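Local coordinates for protein putative GntR-family transcriptional regulator (Bordetella bronchiseptica RB50, PDB 3CNV) that probably binds a small effector molecule through its UTRA ligand-binding domain and thereby regulates its own DNA binding and transcription, at residues 130-135 with 145-150; 3-8 with 101-106; 124-129 with 151-156; 61-66 with 117-122. One frame throughout, in Å; residues are numbered along the deposited sequence.

Interaction 1 of 4, residues 130-135 with 145-150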
loop_
_atom_site.group_PDB
_atom_site.type_symbol
_atom_site.label_atom_id
_atom_site.label_comp_id
_atom_site.label_asym_id
_atom_site.label_seq_id
_atom_site.Cartn_x
_atom_site.Cartn_y
_atom_site.Cartn_z
ATOM N N GLN C 130 -0.002 8.471 17.212
ATOM C CA GLN C 130 -1.045 9.326 16.646
ATOM C C GLN C 130 -1.122 9.068 15.144
ATOM O O GLN C 130 -0.128 9.117 14.410
ATOM C CB GLN C 130 -0.832 10.798 16.988
ATOM C CG GLN C 130 -1.806 11.773 16.302
ATOM C CD GLN C 130 -1.654 13.217 16.813
ATOM O OE1 GLN C 130 -1.852 13.491 17.984
ATOM N NE2 GLN C 130 -1.228 14.099 15.955
ATOM N N VAL C 131 -2.321 8.721 14.716
ATOM C CA VAL C 131 -2.653 8.448 13.312
ATOM C C VAL C 131 -3.682 9.519 12.873
ATOM O O VAL C 131 -4.856 9.498 13.238
ATOM C CB VAL C 131 -3.223 7.015 13.073
ATOM C CG1 VAL C 131 -3.487 6.774 11.543
ATOM C CG2 VAL C 131 -2.262 5.872 13.663
ATOM N N ASP C 132 -3.223 10.481 12.091
ATOM C CA ASP C 132 -4.121 11.473 11.512
ATOM C C ASP C 132 -4.527 11.074 10.079
ATOM O O ASP C 132 -3.687 11.007 9.194
ATOM C CB ASP C 132 -3.427 12.863 11.495
ATOM C CG ASP C 132 -3.327 13.491 12.892
ATOM O OD1 ASP C 132 -4.317 13.425 13.657
ATOM O OD2 ASP C 132 -2.240 14.008 13.257
ATOM N N ARG C 133 -5.811 10.843 9.859
ATOM C CA ARG C 133 -6.331 10.288 8.591
ATOM C C ARG C 133 -7.308 11.250 7.902
ATOM O O ARG C 133 -8.173 11.865 8.547
ATOM C CB ARG C 133 -7.063 8.983 8.909
ATOM C CG ARG C 133 -7.572 8.227 7.684
ATOM C CD ARG C 133 -8.392 7.024 7.998
ATOM N NE ARG C 133 -7.652 6.098 8.835
ATOM C CZ ARG C 133 -8.124 5.230 9.712
ATOM N NH1 ARG C 133 -9.398 5.117 9.944
ATOM N NH2 ARG C 133 -7.267 4.475 10.365
ATOM N N ILE C 134 -7.182 11.368 6.603
ATOM C CA ILE C 134 -8.279 11.857 5.786
ATOM C C ILE C 134 -8.694 10.754 4.840
ATOM O O ILE C 134 -7.859 10.218 4.167
ATOM C CB ILE C 134 -7.870 13.117 4.985
ATOM C CG1 ILE C 134 -7.226 14.166 5.895
ATOM C CG2 ILE C 134 -9.057 13.641 4.182
ATOM C CD1 ILE C 134 -6.499 15.363 5.076
ATOM N N SER C 135 -9.994 10.447 4.802
ATOM C CA SER C 135 -10.553 9.370 3.985
ATOM C C SER C 135 -11.343 9.969 2.861
ATOM O O SER C 135 -12.038 11.006 2.989
ATOM C CB SER C 135 -11.520 8.471 4.794
ATOM O OG SER C 135 -10.853 8.034 5.896
ATOM N N VAL C 145 -12.346 13.102 8.431
ATOM C CA VAL C 145 -11.112 13.365 9.137
ATOM C C VAL C 145 -11.152 12.599 10.413
ATOM O O VAL C 145 -12.106 12.673 11.159
ATOM C CB VAL C 145 -10.861 14.860 9.465
ATOM C CG1 VAL C 145 -9.555 15.021 10.356
ATOM C CG2 VAL C 145 -10.696 15.706 8.190
ATOM N N ARG C 146 -10.137 11.794 10.647
ATOM C CA ARG C 146 -10.084 11.065 11.905
ATOM C C ARG C 146 -8.671 11.146 12.499
ATOM O O ARG C 146 -7.675 10.904 11.786
ATOM C CB ARG C 146 -10.487 9.579 11.652
ATOM C CG ARG C 146 -10.503 8.708 12.909
ATOM C CD ARG C 146 -10.867 7.235 12.645
ATOM N NE ARG C 146 -12.155 7.049 11.991
ATOM C CZ ARG C 146 -12.810 5.906 11.867
ATOM N NH1 ARG C 146 -12.251 4.759 12.255
ATOM N NH2 ARG C 146 -14.002 5.907 11.272
ATOM N N ARG C 147 -8.592 11.528 13.787
ATOM C CA ARG C 147 -7.409 11.464 14.536
ATOM C C ARG C 147 -7.505 10.408 15.611
ATOM O O ARG C 147 -8.369 10.456 16.517
ATOM C CB ARG C 147 -7.075 12.762 15.225
ATOM C CG ARG C 147 -5.804 12.548 16.071
ATOM C CD ARG C 147 -5.407 13.779 16.906
ATOM N NE ARG C 147 -6.550 14.602 17.289
ATOM C CZ ARG C 147 -7.311 14.426 18.379
ATOM N NH1 ARG C 147 -7.092 13.428 19.215
ATOM N NH2 ARG C 147 -8.311 15.272 18.618
ATOM N N GLY C 148 -6.618 9.421 15.470
ATOM C CA GLY C 148 -6.572 8.340 16.386
ATOM C C GLY C 148 -5.353 8.423 17.301
ATOM O O GLY C 148 -4.262 8.803 16.911
ATOM N N LEU C 149 -5.563 8.025 18.522
ATOM C CA LEU C 149 -4.467 7.910 19.460
ATOM C C LEU C 149 -4.523 6.501 19.982
ATOM O O LEU C 149 -5.504 6.107 20.604
ATOM C CB LEU C 149 -4.565 8.963 20.596
ATOM C CG LEU C 149 -4.265 10.433 20.267
ATOM C CD1 LEU C 149 -4.953 11.262 21.383
ATOM C CD2 LEU C 149 -2.716 10.744 20.168
ATOM N N TYR C 150 -3.419 5.798 19.759
ATOM C CA TYR C 150 -3.300 4.384 19.978
ATOM C C TYR C 150 -2.280 4.125 21.047
ATOM O O TYR C 150 -1.154 4.628 21.038
ATOM C CB TYR C 150 -2.806 3.657 18.716
ATOM C CG TYR C 150 -3.703 3.694 17.496
ATOM C CD1 TYR C 150 -4.264 4.874 17.026
ATOM C CD2 TYR C 150 -3.927 2.556 16.769
ATOM C CE1 TYR C 150 -5.042 4.895 15.843
ATOM C CE2 TYR C 150 -4.725 2.559 15.581
ATOM C CZ TYR C 150 -5.289 3.741 15.147
ATOM O OH TYR C 150 -6.030 3.715 14.000
#

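Interaction 2 of 4, residues 3-8 with 101-106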
loop_
_atom_site.group_PDB
_atom_site.type_symbol
_atom_site.label_atom_id
_atom_site.label_comp_id
_atom_site.label_asym_id
_atom_site.label_seq_id
_atom_site.Cartn_x
_atom_site.Cartn_y
_atom_site.Cartn_z
ATOM N N TYR C 3 -12.966 -4.660 9.233
ATOM C CA TYR C 3 -12.215 -3.391 9.190
ATOM C C TYR C 3 -12.003 -2.878 7.778
ATOM O O TYR C 3 -11.901 -3.673 6.820
ATOM C CB TYR C 3 -10.827 -3.491 9.827
ATOM C CG TYR C 3 -10.756 -4.024 11.251
ATOM C CD1 TYR C 3 -11.595 -3.573 12.205
ATOM C CD2 TYR C 3 -9.787 -4.892 11.623
ATOM C CE1 TYR C 3 -11.572 -4.020 13.506
ATOM C CE2 TYR C 3 -9.706 -5.370 12.972
ATOM C CZ TYR C 3 -10.625 -4.908 13.906
ATOM O OH TYR C 3 -10.643 -5.281 15.240
ATOM N N ARG C 4 -12.006 -1.557 7.687
ATOM C CA ARG C 4 -11.741 -0.846 6.482
ATOM C C ARG C 4 -10.288 -0.386 6.490
ATOM O O ARG C 4 -9.499 -0.634 5.490
ATOM C CB ARG C 4 -12.724 0.343 6.309
ATOM C CG ARG C 4 -12.437 1.189 5.100
ATOM C CD ARG C 4 -12.769 0.434 3.911
ATOM N NE ARG C 4 -12.376 1.056 2.635
ATOM C CZ ARG C 4 -11.184 0.917 2.075
ATOM N NH1 ARG C 4 -10.238 0.157 2.611
ATOM N NH2 ARG C 4 -10.943 1.517 0.939
ATOM N N PHE C 5 -9.903 0.307 7.546
ATOM C CA PHE C 5 -8.559 0.923 7.539
ATOM C C PHE C 5 -7.699 0.618 8.710
ATOM O O PHE C 5 -6.493 0.840 8.682
ATOM C CB PHE C 5 -8.620 2.432 7.441
ATOM C CG PHE C 5 -9.108 2.940 6.128
ATOM C CD1 PHE C 5 -8.488 2.571 4.958
ATOM C CD2 PHE C 5 -10.134 3.875 6.073
ATOM C CE1 PHE C 5 -8.890 3.058 3.786
ATOM C CE2 PHE C 5 -10.535 4.417 4.813
ATOM C CZ PHE C 5 -9.948 3.970 3.695
ATOM N N LEU C 6 -8.317 0.079 9.741
ATOM C CA LEU C 6 -7.626 -0.154 11.026
ATOM C C LEU C 6 -6.477 -1.111 10.854
ATOM O O LEU C 6 -6.708 -2.214 10.393
ATOM C CB LEU C 6 -8.653 -0.701 12.064
ATOM C CG LEU C 6 -8.095 -0.857 13.497
ATOM C CD1 LEU C 6 -7.792 0.502 14.065
ATOM C CD2 LEU C 6 -9.053 -1.598 14.405
ATOM N N ARG C 7 -5.265 -0.728 11.304
ATOM C CA ARG C 7 -4.060 -1.539 11.080
ATOM C C ARG C 7 -3.507 -2.101 12.393
ATOM O O ARG C 7 -2.453 -2.696 12.464
ATOM C CB ARG C 7 -2.965 -0.692 10.382
ATOM C CG ARG C 7 -3.252 -0.328 8.991
ATOM C CD ARG C 7 -3.511 -1.580 8.142
ATOM N NE ARG C 7 -3.659 -1.073 6.839
ATOM C CZ ARG C 7 -2.668 -0.490 6.150
ATOM N NH1 ARG C 7 -1.438 -0.354 6.694
ATOM N NH2 ARG C 7 -2.929 0.011 4.951
ATOM N N LEU C 8 -4.315 -1.980 13.438
ATOM C CA LEU C 8 -3.962 -2.576 14.731
ATOM C C LEU C 8 -3.888 -4.104 14.668
ATOM O O LEU C 8 -4.743 -4.793 14.103
ATOM C CB LEU C 8 -4.903 -2.123 15.833
ATOM C CG LEU C 8 -4.408 -0.953 16.696
ATOM C CD1 LEU C 8 -5.090 -1.110 18.000
ATOM C CD2 LEU C 8 -2.895 -0.914 16.981
ATOM N N VAL C 101 -12.584 4.792 -0.649
ATOM C CA VAL C 101 -11.698 4.134 -1.572
ATOM C C VAL C 101 -10.231 4.286 -1.207
ATOM O O VAL C 101 -9.406 3.438 -1.551
ATOM C CB VAL C 101 -11.955 4.665 -3.042
ATOM C CG1 VAL C 101 -13.411 4.538 -3.359
ATOM C CG2 VAL C 101 -11.548 6.091 -3.160
ATOM N N ARG C 102 -9.910 5.341 -0.471
ATOM C CA ARG C 102 -8.547 5.635 -0.065
ATOM C C ARG C 102 -8.528 6.360 1.238
ATOM O O ARG C 102 -9.430 7.143 1.537
ATOM C CB ARG C 102 -7.851 6.616 -1.112
ATOM C CG ARG C 102 -6.327 6.725 -0.911
ATOM C CD ARG C 102 -5.669 7.721 -1.920
ATOM N NE ARG C 102 -5.567 9.120 -1.483
ATOM C CZ ARG C 102 -6.267 10.088 -2.052
ATOM N NH1 ARG C 102 -7.091 9.787 -3.035
ATOM N NH2 ARG C 102 -6.136 11.350 -1.688
ATOM N N ALA C 103 -7.413 6.243 1.916
ATOM C CA ALA C 103 -7.109 7.069 3.111
ATOM C C ALA C 103 -5.667 7.564 3.089
ATOM O O ALA C 103 -4.748 6.825 2.727
ATOM C CB ALA C 103 -7.376 6.366 4.414
ATOM N N ASP C 104 -5.448 8.831 3.420
ATOM C CA ASP C 104 -4.084 9.366 3.477
ATOM C C ASP C 104 -3.854 9.622 4.990
ATOM O O ASP C 104 -4.682 10.225 5.653
ATOM C CB ASP C 104 -3.920 10.651 2.716
ATOM C CG ASP C 104 -4.036 10.493 1.187
ATOM O OD1 ASP C 104 -3.793 9.357 0.631
ATOM O OD2 ASP C 104 -4.349 11.550 0.533
ATOM N N GLU C 105 -2.774 9.073 5.519
ATOM C CA GLU C 105 -2.428 9.169 6.943
ATOM C C GLU C 105 -1.073 9.812 7.206
ATOM O O GLU C 105 -0.130 9.713 6.428
ATOM C CB GLU C 105 -2.507 7.796 7.621
ATOM C CG GLU C 105 -3.840 7.197 7.693
ATOM C CD GLU C 105 -3.873 5.789 8.326
ATOM O OE1 GLU C 105 -2.820 5.135 8.538
ATOM O OE2 GLU C 105 -4.992 5.318 8.554
ATOM N N LYS C 106 -1.000 10.469 8.352
ATOM C CA LYS C 106 0.205 11.050 8.923
ATOM C C LYS C 106 0.355 10.471 10.350
ATOM O O LYS C 106 -0.547 10.634 11.210
ATOM C CB LYS C 106 0.102 12.586 8.969
ATOM C CG LYS C 106 -0.073 13.262 7.651
ATOM C CD LYS C 106 -0.104 14.781 7.787
ATOM C CE LYS C 106 -0.076 15.456 6.414
ATOM N NZ LYS C 106 0.361 16.900 6.499
HETATM O O HOH W 1 -4.815 2.976 9.567
#

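Interaction 3 of 4, residues 124-129 with 151-156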
loop_
_atom_site.group_PDB
_atom_site.type_symbol
_atom_site.label_atom_id
_atom_site.label_comp_id
_atom_site.label_asym_id
_atom_site.label_seq_id
_atom_site.Cartn_x
_atom_site.Cartn_y
_atom_site.Cartn_z
ATOM N N PRO C 124 -0.365 10.541 32.247
ATOM C CA PRO C 124 0.012 11.525 31.227
ATOM C C PRO C 124 1.500 11.477 30.892
ATOM O O PRO C 124 2.366 11.229 31.754
ATOM C CB PRO C 124 -0.387 12.867 31.871
ATOM C CG PRO C 124 -1.346 12.520 32.948
ATOM C CD PRO C 124 -0.938 11.168 33.447
ATOM N N GLY C 125 1.807 11.704 29.639
ATOM C CA GLY C 125 3.200 11.608 29.185
ATOM C C GLY C 125 3.521 10.300 28.501
ATOM O O GLY C 125 4.498 10.202 27.763
ATOM N N ARG C 126 2.657 9.307 28.703
ATOM C CA ARG C 126 2.821 7.958 28.072
ATOM C C ARG C 126 2.900 8.067 26.551
ATOM O O ARG C 126 2.093 8.794 25.924
ATOM C CB ARG C 126 1.651 7.058 28.447
ATOM C CG ARG C 126 1.518 5.764 27.747
ATOM C CD ARG C 126 2.613 4.801 28.093
ATOM N NE ARG C 126 2.129 3.919 29.107
ATOM C CZ ARG C 126 1.928 2.626 28.952
ATOM N NH1 ARG C 126 2.259 1.998 27.844
ATOM N NH2 ARG C 126 1.450 1.959 29.952
ATOM N N PRO C 127 3.902 7.411 25.936
ATOM C CA PRO C 127 3.917 7.563 24.462
ATOM C C PRO C 127 2.756 6.812 23.781
ATOM O O PRO C 127 2.417 5.648 24.152
ATOM C CB PRO C 127 5.234 6.929 24.070
ATOM C CG PRO C 127 6.077 7.007 25.224
ATOM C CD PRO C 127 5.170 6.855 26.445
ATOM N N LEU C 128 2.131 7.533 22.848
ATOM C CA LEU C 128 0.999 7.037 22.045
ATOM C C LEU C 128 1.349 7.268 20.574
ATOM O O LEU C 128 2.143 8.190 20.219
ATOM C CB LEU C 128 -0.312 7.790 22.356
ATOM C CG LEU C 128 -0.764 7.863 23.797
ATOM C CD1 LEU C 128 -2.060 8.777 23.943
ATOM C CD2 LEU C 128 -1.024 6.432 24.353
ATOM N N LEU C 129 0.801 6.406 19.752
ATOM C CA LEU C 129 0.883 6.497 18.272
ATOM C C LEU C 129 -0.314 7.329 17.801
ATOM O O LEU C 129 -1.469 7.019 18.073
ATOM C CB LEU C 129 0.884 5.160 17.605
ATOM C CG LEU C 129 0.913 5.138 16.065
ATOM C CD1 LEU C 129 2.230 5.710 15.518
ATOM C CD2 LEU C 129 0.619 3.792 15.497
ATOM N N LEU C 151 -2.690 3.285 21.975
ATOM C CA LEU C 151 -1.769 2.761 23.002
ATOM C C LEU C 151 -1.217 1.444 22.417
ATOM O O LEU C 151 -1.933 0.492 22.216
ATOM C CB LEU C 151 -2.501 2.485 24.297
ATOM C CG LEU C 151 -1.677 1.832 25.389
ATOM C CD1 LEU C 151 -0.604 2.889 25.832
ATOM C CD2 LEU C 151 -2.598 1.378 26.511
ATOM N N THR C 152 0.059 1.460 22.080
ATOM C CA THR C 152 0.705 0.375 21.346
ATOM C C THR C 152 1.528 -0.528 22.243
ATOM O O THR C 152 2.585 -0.995 21.862
ATOM C CB THR C 152 1.567 0.925 20.171
ATOM O OG1 THR C 152 2.544 1.827 20.668
ATOM C CG2 THR C 152 0.742 1.642 19.234
ATOM N N ASP C 153 1.038 -0.800 23.432
ATOM C CA ASP C 153 1.770 -1.674 24.312
ATOM C C ASP C 153 1.540 -3.192 24.057
ATOM O O ASP C 153 2.381 -4.019 24.380
ATOM C CB ASP C 153 1.653 -1.233 25.814
ATOM C CG ASP C 153 0.256 -1.403 26.423
ATOM O OD1 ASP C 153 0.139 -1.469 27.701
ATOM O OD2 ASP C 153 -0.724 -1.426 25.636
ATOM N N HIS C 154 0.406 -3.549 23.490
ATOM C CA HIS C 154 0.079 -4.962 23.249
ATOM C C HIS C 154 -0.290 -5.164 21.800
ATOM O O HIS C 154 -0.593 -6.263 21.368
ATOM C CB HIS C 154 -1.152 -5.330 24.036
ATOM C CG HIS C 154 -0.939 -5.321 25.519
ATOM N ND1 HIS C 154 -0.077 -6.188 26.151
ATOM C CD2 HIS C 154 -1.524 -4.591 26.491
ATOM C CE1 HIS C 154 -0.124 -5.973 27.458
ATOM N NE2 HIS C 154 -0.992 -4.998 27.683
ATOM N N TYR C 155 -0.261 -4.059 21.076
ATOM C CA TYR C 155 -0.691 -3.996 19.702
ATOM C C TYR C 155 0.285 -3.043 18.944
ATOM O O TYR C 155 1.008 -2.211 19.526
ATOM C CB TYR C 155 -2.132 -3.509 19.598
ATOM C CG TYR C 155 -3.221 -4.523 19.968
ATOM C CD1 TYR C 155 -3.855 -5.221 19.013
ATOM C CD2 TYR C 155 -3.561 -4.773 21.305
ATOM C CE1 TYR C 155 -4.817 -6.172 19.340
ATOM C CE2 TYR C 155 -4.504 -5.742 21.650
ATOM C CZ TYR C 155 -5.144 -6.409 20.638
ATOM O OH TYR C 155 -6.097 -7.364 20.887
ATOM N N HIS C 156 0.412 -3.297 17.660
ATOM C CA HIS C 156 1.223 -2.482 16.755
ATOM C C HIS C 156 0.352 -2.115 15.560
ATOM O O HIS C 156 -0.692 -2.727 15.334
ATOM C CB HIS C 156 2.542 -3.223 16.327
ATOM C CG HIS C 156 2.330 -4.554 15.663
ATOM N ND1 HIS C 156 2.253 -5.718 16.389
ATOM C CD2 HIS C 156 2.130 -4.905 14.362
ATOM C CE1 HIS C 156 2.014 -6.732 15.573
ATOM N NE2 HIS C 156 1.913 -6.273 14.343
HETATM O O HOH W 2 2.098 3.362 23.082
#

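Interaction 4 of 4, residues 61-66 with 117-122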
loop_
_atom_site.group_PDB
_atom_site.type_symbol
_atom_site.label_atom_id
_atom_site.label_comp_id
_atom_site.label_asym_id
_atom_site.label_seq_id
_atom_site.Cartn_x
_atom_site.Cartn_y
_atom_site.Cartn_z
ATOM N N THR C 61 -7.660 0.867 23.906
ATOM C CA THR C 61 -6.518 0.823 23.016
ATOM C C THR C 61 -6.430 2.032 22.075
ATOM O O THR C 61 -5.328 2.522 21.799
ATOM C CB THR C 61 -6.599 -0.542 22.244
ATOM O OG1 THR C 61 -6.409 -1.587 23.208
ATOM C CG2 THR C 61 -5.537 -0.704 21.160
ATOM N N VAL C 62 -7.597 2.546 21.685
ATOM C CA VAL C 62 -7.701 3.707 20.776
ATOM C C VAL C 62 -8.722 4.723 21.252
ATOM O O VAL C 62 -9.825 4.374 21.663
ATOM C CB VAL C 62 -8.040 3.224 19.276
ATOM C CG1 VAL C 62 -7.959 4.348 18.285
ATOM C CG2 VAL C 62 -7.105 2.091 18.835
ATOM N N ILE C 63 -8.351 5.992 21.142
ATOM C CA ILE C 63 -9.303 7.082 21.200
ATOM C C ILE C 63 -9.285 7.785 19.841
ATOM O O ILE C 63 -8.237 8.264 19.355
ATOM C CB ILE C 63 -9.075 8.116 22.365
ATOM C CG1 ILE C 63 -9.005 7.440 23.711
ATOM C CG2 ILE C 63 -10.153 9.266 22.336
ATOM C CD1 ILE C 63 -10.343 6.930 24.288
ATOM N N ASP C 64 -10.429 7.701 19.173
ATOM C CA ASP C 64 -10.625 8.303 17.842
ATOM C C ASP C 64 -11.516 9.537 17.967
ATOM O O ASP C 64 -12.560 9.500 18.622
ATOM C CB ASP C 64 -11.344 7.379 16.884
ATOM C CG ASP C 64 -10.493 6.304 16.276
ATOM O OD1 ASP C 64 -9.290 6.580 15.995
ATOM O OD2 ASP C 64 -11.080 5.168 16.006
ATOM N N ASP C 65 -11.093 10.618 17.341
ATOM C CA ASP C 65 -11.929 11.809 17.113
ATOM C C ASP C 65 -12.163 11.843 15.610
ATOM O O ASP C 65 -11.213 11.798 14.849
ATOM C CB ASP C 65 -11.284 13.137 17.543
ATOM C CG ASP C 65 -11.301 13.349 19.042
ATOM O OD1 ASP C 65 -12.275 12.945 19.675
ATOM O OD2 ASP C 65 -10.348 13.943 19.588
ATOM N N LEU C 66 -13.406 12.035 15.209
ATOM C CA LEU C 66 -13.816 12.037 13.778
ATOM C C LEU C 66 -14.568 13.323 13.512
ATOM O O LEU C 66 -15.297 13.823 14.351
ATOM C CB LEU C 66 -14.824 10.873 13.498
ATOM C CG LEU C 66 -14.563 9.402 13.491
ATOM C CD1 LEU C 66 -14.335 8.815 14.904
ATOM C CD2 LEU C 66 -15.763 8.829 12.759
ATOM N N ALA C 117 -5.054 10.574 28.604
ATOM C CA ALA C 117 -4.418 9.545 29.406
ATOM C C ALA C 117 -5.449 8.657 30.166
ATOM O O ALA C 117 -5.431 7.439 30.003
ATOM C CB ALA C 117 -3.388 10.147 30.331
ATOM N N PRO C 118 -6.392 9.258 30.933
ATOM C CA PRO C 118 -7.311 8.398 31.695
ATOM C C PRO C 118 -8.287 7.610 30.804
ATOM O O PRO C 118 -8.824 6.602 31.205
ATOM C CB PRO C 118 -8.070 9.379 32.592
ATOM C CG PRO C 118 -7.923 10.726 31.946
ATOM C CD PRO C 118 -6.671 10.700 31.111
ATOM N N LEU C 119 -8.480 8.048 29.572
ATOM C CA LEU C 119 -9.371 7.311 28.686
ATOM C C LEU C 119 -8.694 6.030 28.132
ATOM O O LEU C 119 -9.361 5.140 27.585
ATOM C CB LEU C 119 -9.862 8.216 27.564
ATOM C CG LEU C 119 -10.587 9.480 28.000
ATOM C CD1 LEU C 119 -10.894 10.344 26.764
ATOM C CD2 LEU C 119 -11.874 9.103 28.793
ATOM N N LEU C 120 -7.369 5.976 28.235
ATOM C CA LEU C 120 -6.567 4.819 27.784
ATOM C C LEU C 120 -5.961 4.036 28.923
ATOM O O LEU C 120 -5.305 3.000 28.740
ATOM C CB LEU C 120 -5.490 5.252 26.783
ATOM C CG LEU C 120 -6.044 5.659 25.397
ATOM C CD1 LEU C 120 -4.910 6.153 24.478
ATOM C CD2 LEU C 120 -6.816 4.494 24.669
ATOM N N GLY C 121 -6.236 4.525 30.104
ATOM C CA GLY C 121 -5.806 3.882 31.353
ATOM C C GLY C 121 -4.346 4.075 31.651
ATOM O O GLY C 121 -3.730 3.246 32.280
ATOM N N VAL C 122 -3.794 5.173 31.163
ATOM C CA VAL C 122 -2.363 5.443 31.328
ATOM C C VAL C 122 -2.061 6.765 31.994
ATOM O O VAL C 122 -2.905 7.593 32.178
ATOM C CB VAL C 122 -1.630 5.429 29.947
ATOM C CG1 VAL C 122 -1.844 4.096 29.237
ATOM C CG2 VAL C 122 -2.107 6.578 29.012
#

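Interaction 1 of 4, residues 130-135 with 145-150
Arg133 and Arg146, the two residues with the most surface buried here, run side by side off one face of an antiparallel hairpin, pointing the same way. They form a hydrogen-bonded pair: Arg133 N reaches Arg146 O at 2.7 Å, and the return bond joins Arg146 N to Arg133 O. Matching CG positions, anti to the backbone N, start both chains off alongside each other. Their guanidinium planes are turned 46° apart. Arg133 NH1 stands over one face of the Arg146 guanidinium, 3.7 Å from Arg146 NH1, a close approach of like charges. Glu105 of strand 102-111 makes a salt bridge with Arg133, and Glu144, two residues before Arg146 on its own strand, makes one with Arg146; both probably temper the repulsion. On the same face, Val131 CG2 lies over the ring of Tyr150, 4.1 Å from the ring centroid, a CH-pi contact. Gly148, with no side chain, lets this ring lie close against its backbone. The other face carries Gln130, whose CB and OE1 both touch Leu149 CD2, the latter at 3.6 Å. Beside it Asp132 OD1 comes to 3.0 Å from Arg147 CG, against the aliphatic part of the chain. Asp132 OD2 accepts from Gln130 NE2 besides its salt bridge with Arg108, and Arg147 pairs with Asp65. Two arginines held side by side, each paired with an acid, still leave Arg146 NH1 to hydrogen-bond a citrate, probably from the crystallisation liquor, consistent with a place where an anionic group could bind.

Interaction 2 of 4, residues 3-8 with 101-106
Phe5 lays its ring over Ala103, whose CB sits above the centre of one face, 3.6 Å from the ring centroid and 14° off the ring normal, a compact CH-pi contact. The opposite face of the ring is filled by Arg4 CG, so the phenyl group is sandwiched between its own neighbour and the strand. Its tip atom, CZ, also reaches the backbone at Arg102 C, at 3.7 Å. Arg4 folds back at chi2, and its guanidinium meets Val101 O at the edge, near its plane, with NH2 3.5 Å away; NH2 hydrogen-bonds Met100 O, and NH1 makes a salt bridge with the C-terminal carboxylate of Asn162 of the second subunit. A water bridges the far end of the contact, donating to Phe5 O at 2.9 Å and to Glu105 OE2 at 2.6 Å. Val101 and Arg102 both face Tyr136 in a classic beta bulge. The N-terminal 3-8 segment, leading into strand 8-10, thus packs on strand 102-111, an edge strand of the six-stranded sheet within this chain, beside strand 127-137. Residues 103-105 pair antiparallel with a strand of the second subunit, which continues the sheet across the interface.

Interaction 3 of 4, residues 124-129 with 151-156
Leu151 CD1 is the hub of the tightly packed part of this contact, lying over one face of the Arg126 guanidinium, 3.6 Å from NH1, while touching Leu128 CD2 at 3.9 Å. The Arg126 chain is bent at chi2 and chi3, and its guanidinium lies against the leucine methyl. A separate apolar touch lies further along the strand, where Leu129 CB meets Thr152 CG2 at 3.9 Å. Around this group, Ile116 and Leu120 pack on Leu128 and Val122 packs on Leu151, so the leucines are buried. The side toward Asp153 is looser. Arg126 and Asp153 cross at about a right angle, and Asp153 CB lies at the edge of the guanidinium, near its plane. The carboxylate is turned 77° from the guanidinium, with Arg126 NH1 4.1 Å from Asp153 OD1: opposite charges near each other, but beyond a salt bridge. A water donates to Pro127 O and accepts from Thr152 N at 3.0 Å, linking the start of strand 127-137 to the loop after strand 141-150. Thr152 OG1 is bonded to Ala109 N of the second subunit, and Leu129 packs on its counterpart there, so the turn takes part in the subunit interface. The contact thus combines leucine packing with a guanidinium face lying on a methyl; its segments are joined by a water rather than a direct hydrogen bond, and Asp153 probably adds only a modest electrostatic attraction to Arg126.

Interaction 4 of 4, residues 61-66 with 117-122
Thr61 opens the contact with its backbone: Leu120 CD2 presses on its carbonyl carbon, Thr61 C, at 3.6 Å, while the threonine CB points away from the helix. The same methyl lies 3.6 Å from Val62 N, covering the peptide between the two residues. The CB of Val62 also points away from the helix, and with Thr61 this residue faces Leu54 in a classic beta bulge. Ile63 then points toward the helix and carries the side-chain packing. Its CG1 is anti to the carbonyl carbon (chi1 -54°) and sits 3.8 Å from Leu120 CD2, the two side chains sliding past each other in opposite directions. One bond further out, Ile63 CD1 meets Leu119 CB at 3.6 Å, those side chains crossing at about a right angle. In the short helix 117-120, Ala117 O accepts from both Leu120 N and Val122 N, which approach it from opposite faces of its plane. The bond from Gly121 N to Pro118 O is weak, and Gly121 leaves the helical conformation with positive phi. Helix 117-120 thus sits on one face of the six-stranded sheet at strand 59-69, where neighbouring strand 46-56 lends Arg51 to Ile63 and Leu119, and Gln53 hydrogen-bonds Leu119 O.

All four contacts reach the same six-stranded antiparallel sheet. Interaction 1 is its hairpin of strands 127-137 and 141-150; interaction 2 lies about 9 Å away, centre to centre, on flanking strand 102-111, where Glu105 bridges to Arg133. Interaction 4, on strand 59-69, is about 12 Å from interaction 1 between centres and linked to it through Arg147 and Asp65. Interaction 3 lies at the open end of the hairpin, and interaction 1 is nested inside the loop it closes. Along the chain, interactions 2 and 4 cross. Interactions 2 and 3 both touch the second subunit, so the sheet takes part in the assembly, while a citrate, probably from the crystallisation liquor, lies near interactions 1 and 2.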